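Local structure of ribokinase (Staphylococcus aureus, 3RY7) at residues Q202-N207 and I221-Q226; K233-H238 and D269-A274. The protein catalyses the ATP- and magnesium-dependent phosphorylation of D-ribose at O-5 to give D-ribose 5-phosphate. One frame throughout, in Å; residues are numbered along the deposited sequence.

Contact 1. Residues Q202-N207 and I221-Q226; sequences QSMKDN and ITLGKQ
Ile-221 and Met-204 lie at the heart of a helix-on-sheet contact in the alpha/beta core of the PfkB kinase fold: helix 201-213, part of the crossover from strand 182-183 to its parallel neighbour 218-222, packs on the end of the latter strand. Ile-221 gives up the most surface. With CG1 anti to its carbonyl carbon (chi1 -52°) and an extended chi2, its chain reaches up to the helix, where CD1 touches CB of Asn-207 at 3.7 Å. The same methyl lies 4.4 Å from the carbonyl O of Met-204, so it sits against the helix between two residues three apart in sequence, about one turn. Met-204 points its side chain at the sheet and carries the second half of the contact. Its chain runs straight through chi2 and then bends at the sulphur (chi3 -47°), crossing the side chain of Leu-223 at a slant. Tyr-229 of the adjacent strand 228-231 and His-238 of the edge strand 236-239 beyond it also pack against both Met-204 and Leu-223. All four touching residues are buried, and what joins the segments is dispersion and shape. Leu-223 and Gly-224 both face Gly-227, a classic beta bulge, within the run from Thr-222 to Gly-227 that is expected to bind ATP. Leu-223 thus lies in the turn expected to hold the nucleotide, while its side chain packs on the helix, with CD1 4.0 Å from SD of Met-204.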
loop_
_atom_site.group_PDB
_atom_site.type_symbol
_atom_site.label_atom_id
_atom_site.label_comp_id
_atom_site.label_asym_id
_atom_site.label_seq_id
_atom_site.Cartn_x
_atom_site.Cartn_y
_atom_site.Cartn_z
ATOM N N GLN A 202 22.060 20.064 -23.406
ATOM C CA GLN A 202 22.462 21.445 -23.692
ATOM C C GLN A 202 21.466 22.472 -23.136
ATOM O O GLN A 202 21.865 23.550 -22.675
ATOM C CB GLN A 202 22.644 21.660 -25.200
ATOM C CG GLN A 202 23.067 23.085 -25.596
ATOM C CD GLN A 202 24.479 23.453 -25.118
ATOM O OE1 GLN A 202 25.385 22.605 -25.069
ATOM N NE2 GLN A 202 24.667 24.723 -24.767
ATOM N N SER A 203 20.174 22.135 -23.193
ATOM C CA SER A 203 19.119 22.994 -22.661
ATOM C C SER A 203 19.180 23.015 -21.129
ATOM O O SER A 203 18.820 23.998 -20.494
ATOM C CB SER A 203 17.745 22.504 -23.127
ATOM O OG SER A 203 17.458 21.232 -22.572
ATOM N N MET A 204 19.638 21.913 -20.551
ATOM C CA MET A 204 19.835 21.824 -19.119
ATOM C C MET A 204 20.995 22.718 -18.700
ATOM O O MET A 204 20.900 23.460 -17.718
ATOM C CB MET A 204 20.087 20.375 -18.719
ATOM C CG MET A 204 19.074 19.436 -19.361
ATOM S SD MET A 204 19.050 17.767 -18.713
ATOM C CE MET A 204 20.785 17.330 -18.658
ATOM N N LYS A 205 22.078 22.684 -19.444
ATOM C CA LYS A 205 23.172 23.588 -19.230
ATOM C C LYS A 205 22.687 25.013 -19.363
ATOM O O LYS A 205 23.026 25.839 -18.580
ATOM C CB LYS A 205 24.233 23.371 -20.280
ATOM C CG LYS A 205 25.231 22.332 -19.981
ATOM C CD LYS A 205 26.210 22.180 -21.175
ATOM C CE LYS A 205 26.915 20.820 -21.218
ATOM N NZ LYS A 205 27.487 20.511 -22.554
ATOM N N ASP A 206 21.908 25.288 -20.384
ATOM C CA ASP A 206 21.410 26.646 -20.612
ATOM C C ASP A 206 20.522 27.134 -19.461
ATOM O O ASP A 206 20.590 28.294 -19.056
ATOM C CB ASP A 206 20.644 26.726 -21.936
ATOM C CG ASP A 206 21.531 26.464 -23.151
ATOM O OD1 ASP A 206 22.758 26.715 -23.067
ATOM O OD2 ASP A 206 20.994 26.008 -24.188
ATOM N N ASN A 207 19.673 26.241 -18.957
ATOM C CA ASN A 207 18.844 26.515 -17.778
ATOM C C ASN A 207 19.690 26.804 -16.543
ATOM O O ASN A 207 19.582 27.877 -15.945
ATOM C CB ASN A 207 17.871 25.347 -17.517
ATOM C CG ASN A 207 16.538 25.551 -18.197
ATOM O OD1 ASN A 207 16.330 25.139 -19.342
ATOM N ND2 ASN A 207 15.638 26.227 -17.510
ATOM N N ILE A 221 17.442 20.128 -11.732
ATOM C CA ILE A 221 16.232 20.008 -12.505
ATOM C C ILE A 221 15.792 18.555 -12.438
ATOM O O ILE A 221 16.498 17.661 -12.910
ATOM C CB ILE A 221 16.433 20.431 -13.955
ATOM C CG1 ILE A 221 17.079 21.823 -14.012
ATOM C CG2 ILE A 221 15.106 20.398 -14.712
ATOM C CD1 ILE A 221 17.336 22.330 -15.422
ATOM N N THR A 222 14.645 18.321 -11.815
ATOM C CA THR A 222 14.093 16.980 -11.749
ATOM C C THR A 222 13.493 16.634 -13.114
ATOM O O THR A 222 12.809 17.461 -13.735
ATOM C CB THR A 222 13.053 16.861 -10.625
ATOM O OG1 THR A 222 12.083 17.912 -10.745
ATOM C CG2 THR A 222 13.741 16.935 -9.272
ATOM N N LEU A 223 13.790 15.431 -13.596
ATOM C CA LEU A 223 13.457 15.065 -14.972
ATOM C C LEU A 223 12.479 13.887 -15.042
ATOM O O LEU A 223 12.233 13.331 -16.122
ATOM C CB LEU A 223 14.732 14.741 -15.754
ATOM C CG LEU A 223 15.828 15.814 -15.702
ATOM C CD1 LEU A 223 17.159 15.257 -16.176
ATOM C CD2 LEU A 223 15.428 17.031 -16.512
ATOM N N GLY A 224 11.923 13.516 -13.889
ATOM C CA GLY A 224 10.991 12.406 -13.815
ATOM C C GLY A 224 11.680 11.073 -14.056
ATOM O O GLY A 224 12.630 10.719 -13.344
ATOM N N LYS A 225 11.243 10.340 -15.069
ATOM C CA LYS A 225 11.818 9.054 -15.418
ATOM C C LYS A 225 13.234 9.218 -15.892
ATOM O O LYS A 225 14.046 8.355 -15.718
ATOM C CB LYS A 225 11.035 8.410 -16.542
ATOM C CG LYS A 225 9.671 7.960 -16.173
ATOM C CD LYS A 225 9.166 6.959 -17.155
ATOM C CE LYS A 225 9.175 5.578 -16.535
ATOM N NZ LYS A 225 7.835 5.188 -16.071
ATOM N N GLN A 226 13.485 10.365 -16.496
ATOM C CA GLN A 226 14.812 10.723 -17.008
ATOM C C GLN A 226 15.840 11.033 -15.910
ATOM O O GLN A 226 17.009 11.279 -16.206
ATOM C CB GLN A 226 14.711 11.896 -17.990
ATOM C CG GLN A 226 14.266 11.508 -19.399
ATOM C CD GLN A 226 13.000 10.656 -19.411
ATOM O OE1 GLN A 226 11.896 11.219 -19.228
ATOM N NE2 GLN A 226 13.106 9.420 -19.609
#

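Contact 2. Residues K233-H238 and D269-A274; sequences KNQSQH and DNLADA
Gln-237 of the edge strand 236-239 and Gln-235 just before it both direct their side chains at the first turn of helix 271-283, which packs on this border of the large sheet. The polar link is a single water. It accepts a hydrogen bond from NE2 of Gln-235 at 2.7 Å and a longer one from the backbone N of Leu-271, the first residue of the helix, at 3.2 Å. The side chain of Asn-270, the residue before the helix, does not cap it; ND2 goes to O of Arg-263 and, weakly, to OD1 of Asp-273. The remaining touches are van der Waals. Gln-237, with CG anti to the backbone N (chi1 -169°) and its chain extended, sets its amide beside Ala-272, whose CB lies 4.0 Å from NE2 and 4.1 Å from OE1 of Gln-237, nearly midway between the two polar atoms. Next to it, CD2 of Leu-271 comes within 4.3 Å of NE2 of Gln-235, while Phe-230 of the neighbouring strand packs against both glutamines and Leu-271. The partly exposed Gln-235, Gln-237 and Ala-272 and the buried Leu-271 thus share one water bridge and a few long van der Waals touches of methyl on amide, which implies that the two segments meet loosely at the edge of the helix-sheet interface.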
loop_
_atom_site.group_PDB
_atom_site.type_symbol
_atom_site.label_atom_id
_atom_site.label_comp_id
_atom_site.label_asym_id
_atom_site.label_seq_id
_atom_site.Cartn_x
_atom_site.Cartn_y
_atom_site.Cartn_z
ATOM N N LYS A 233 28.619 26.304 -10.219
ATOM C CA LYS A 233 29.637 26.957 -11.044
ATOM C C LYS A 233 30.715 25.942 -11.430
ATOM O O LYS A 233 31.265 26.014 -12.527
ATOM C CB LYS A 233 30.266 28.153 -10.311
ATOM C CG LYS A 233 31.105 27.779 -9.087
ATOM C CD LYS A 233 31.694 29.022 -8.427
ATOM C CE LYS A 233 32.523 28.671 -7.193
ATOM N NZ LYS A 233 33.084 29.894 -6.526
ATOM N N ASN A 234 30.976 24.986 -10.533
ATOM C CA ASN A 234 32.022 23.966 -10.708
ATOM C C ASN A 234 31.582 22.600 -11.252
ATOM O O ASN A 234 32.406 21.846 -11.779
ATOM C CB ASN A 234 32.738 23.718 -9.376
ATOM C CG ASN A 234 33.577 24.895 -8.937
ATOM O OD1 ASN A 234 34.019 25.703 -9.757
ATOM N ND2 ASN A 234 33.802 25.001 -7.628
ATOM N N GLN A 235 30.306 22.260 -11.093
ATOM C CA GLN A 235 29.836 20.916 -11.445
ATOM C C GLN A 235 28.693 20.917 -12.437
ATOM O O GLN A 235 27.956 21.892 -12.561
ATOM C CB GLN A 235 29.409 20.148 -10.202
ATOM C CG GLN A 235 30.470 20.045 -9.146
ATOM C CD GLN A 235 30.046 19.106 -8.049
ATOM O OE1 GLN A 235 29.689 17.960 -8.313
ATOM N NE2 GLN A 235 30.069 19.584 -6.814
ATOM N N SER A 236 28.567 19.813 -13.157
ATOM C CA SER A 236 27.464 19.611 -14.088
ATOM C C SER A 236 27.336 18.116 -14.279
ATOM O O SER A 236 28.248 17.472 -14.803
ATOM C CB SER A 236 27.714 20.304 -15.427
ATOM O OG SER A 236 26.561 20.247 -16.261
ATOM N N GLN A 237 26.214 17.565 -13.829
ATOM C CA GLN A 237 26.014 16.125 -13.859
ATOM C C GLN A 237 24.551 15.755 -14.104
ATOM O O GLN A 237 23.629 16.453 -13.676
ATOM C CB GLN A 237 26.543 15.498 -12.569
ATOM C CG GLN A 237 26.636 13.983 -12.577
ATOM C CD GLN A 237 27.440 13.465 -11.394
ATOM O OE1 GLN A 237 28.228 14.208 -10.804
ATOM N NE2 GLN A 237 27.243 12.192 -11.037
ATOM N N HIS A 238 24.354 14.666 -14.835
ATOM C CA HIS A 238 23.034 14.102 -15.065
ATOM C C HIS A 238 23.026 12.726 -14.386
ATOM O O HIS A 238 23.854 11.867 -14.693
ATOM C CB HIS A 238 22.783 13.997 -16.569
ATOM C CG HIS A 238 21.466 13.379 -16.937
ATOM N ND1 HIS A 238 20.979 12.237 -16.335
ATOM C CD2 HIS A 238 20.558 13.724 -17.882
ATOM C CE1 HIS A 238 19.814 11.922 -16.875
ATOM N NE2 HIS A 238 19.538 12.805 -17.819
ATOM N N ASP A 269 29.306 19.362 -0.586
ATOM C CA ASP A 269 30.380 18.625 -1.264
ATOM C C ASP A 269 29.895 17.254 -1.749
ATOM O O ASP A 269 30.618 16.542 -2.447
ATOM C CB ASP A 269 31.607 18.483 -0.347
ATOM C CG ASP A 269 31.290 17.741 0.953
ATOM O OD1 ASP A 269 32.051 17.874 1.940
ATOM O OD2 ASP A 269 30.269 17.022 0.992
ATOM N N ASN A 270 28.660 16.907 -1.382
ATOM C CA ASN A 270 28.062 15.614 -1.706
ATOM C C ASN A 270 26.743 15.739 -2.468
ATOM O O ASN A 270 25.790 15.015 -2.199
ATOM C CB ASN A 270 27.833 14.801 -0.434
ATOM C CG ASN A 270 26.716 15.366 0.420
ATOM O OD1 ASN A 270 26.517 16.580 0.480
ATOM N ND2 ASN A 270 25.980 14.489 1.088
ATOM N N LEU A 271 26.699 16.658 -3.422
ATOM C CA LEU A 271 25.508 16.845 -4.239
ATOM C C LEU A 271 25.017 15.545 -4.878
ATOM O O LEU A 271 23.845 15.208 -4.759
ATOM C CB LEU A 271 25.757 17.892 -5.327
ATOM C CG LEU A 271 25.175 19.276 -5.035
ATOM C CD1 LEU A 271 25.149 19.511 -3.552
ATOM C CD2 LEU A 271 25.959 20.386 -5.733
ATOM N N ALA A 272 25.904 14.832 -5.571
ATOM C CA ALA A 272 25.506 13.613 -6.279
ATOM C C ALA A 272 25.045 12.487 -5.333
ATOM O O ALA A 272 24.090 11.777 -5.634
ATOM C CB ALA A 272 26.631 13.127 -7.209
ATOM N N ASP A 273 25.727 12.332 -4.201
ATOM C CA ASP A 273 25.323 11.346 -3.199
ATOM C C ASP A 273 23.940 11.670 -2.613
ATOM O O ASP A 273 23.079 10.785 -2.471
ATOM C CB ASP A 273 26.372 11.273 -2.084
ATOM C CG ASP A 273 25.846 10.601 -0.822
ATOM O OD1 ASP A 273 26.003 11.212 0.256
ATOM O OD2 ASP A 273 25.275 9.481 -0.900
ATOM N N ALA A 274 23.734 12.941 -2.272
ATOM C CA ALA A 274 22.455 13.389 -1.742
ATOM C C ALA A 274 21.347 13.207 -2.777
ATOM O O ALA A 274 20.234 12.821 -2.441
ATOM C CB ALA A 274 22.543 14.865 -1.276
HETATM O O HOH W 1 29.192 18.332 -4.543
#

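Overall arrangement
The two contacts lie on one side of the chain's centre, their own centres about 14 Å apart, and both reach the large mixed sheet. They follow in series: contact 1 closes just past strand 218-222 before contact 2 opens just ahead of strand 236-239, with strand 228-231 between these two in the sheet. Helix 201-213 and helix 271-283 pack on opposite faces, and successive residues of the edge strand serve each: Gln-237 turns to the second helix, His-238 to the first. His-238 joins the contacts directly, its CD2 3.7 Å from CE of Met-204. The antiparallel end of the sheet is thus layered between helices beside the expected ATP-binding turn.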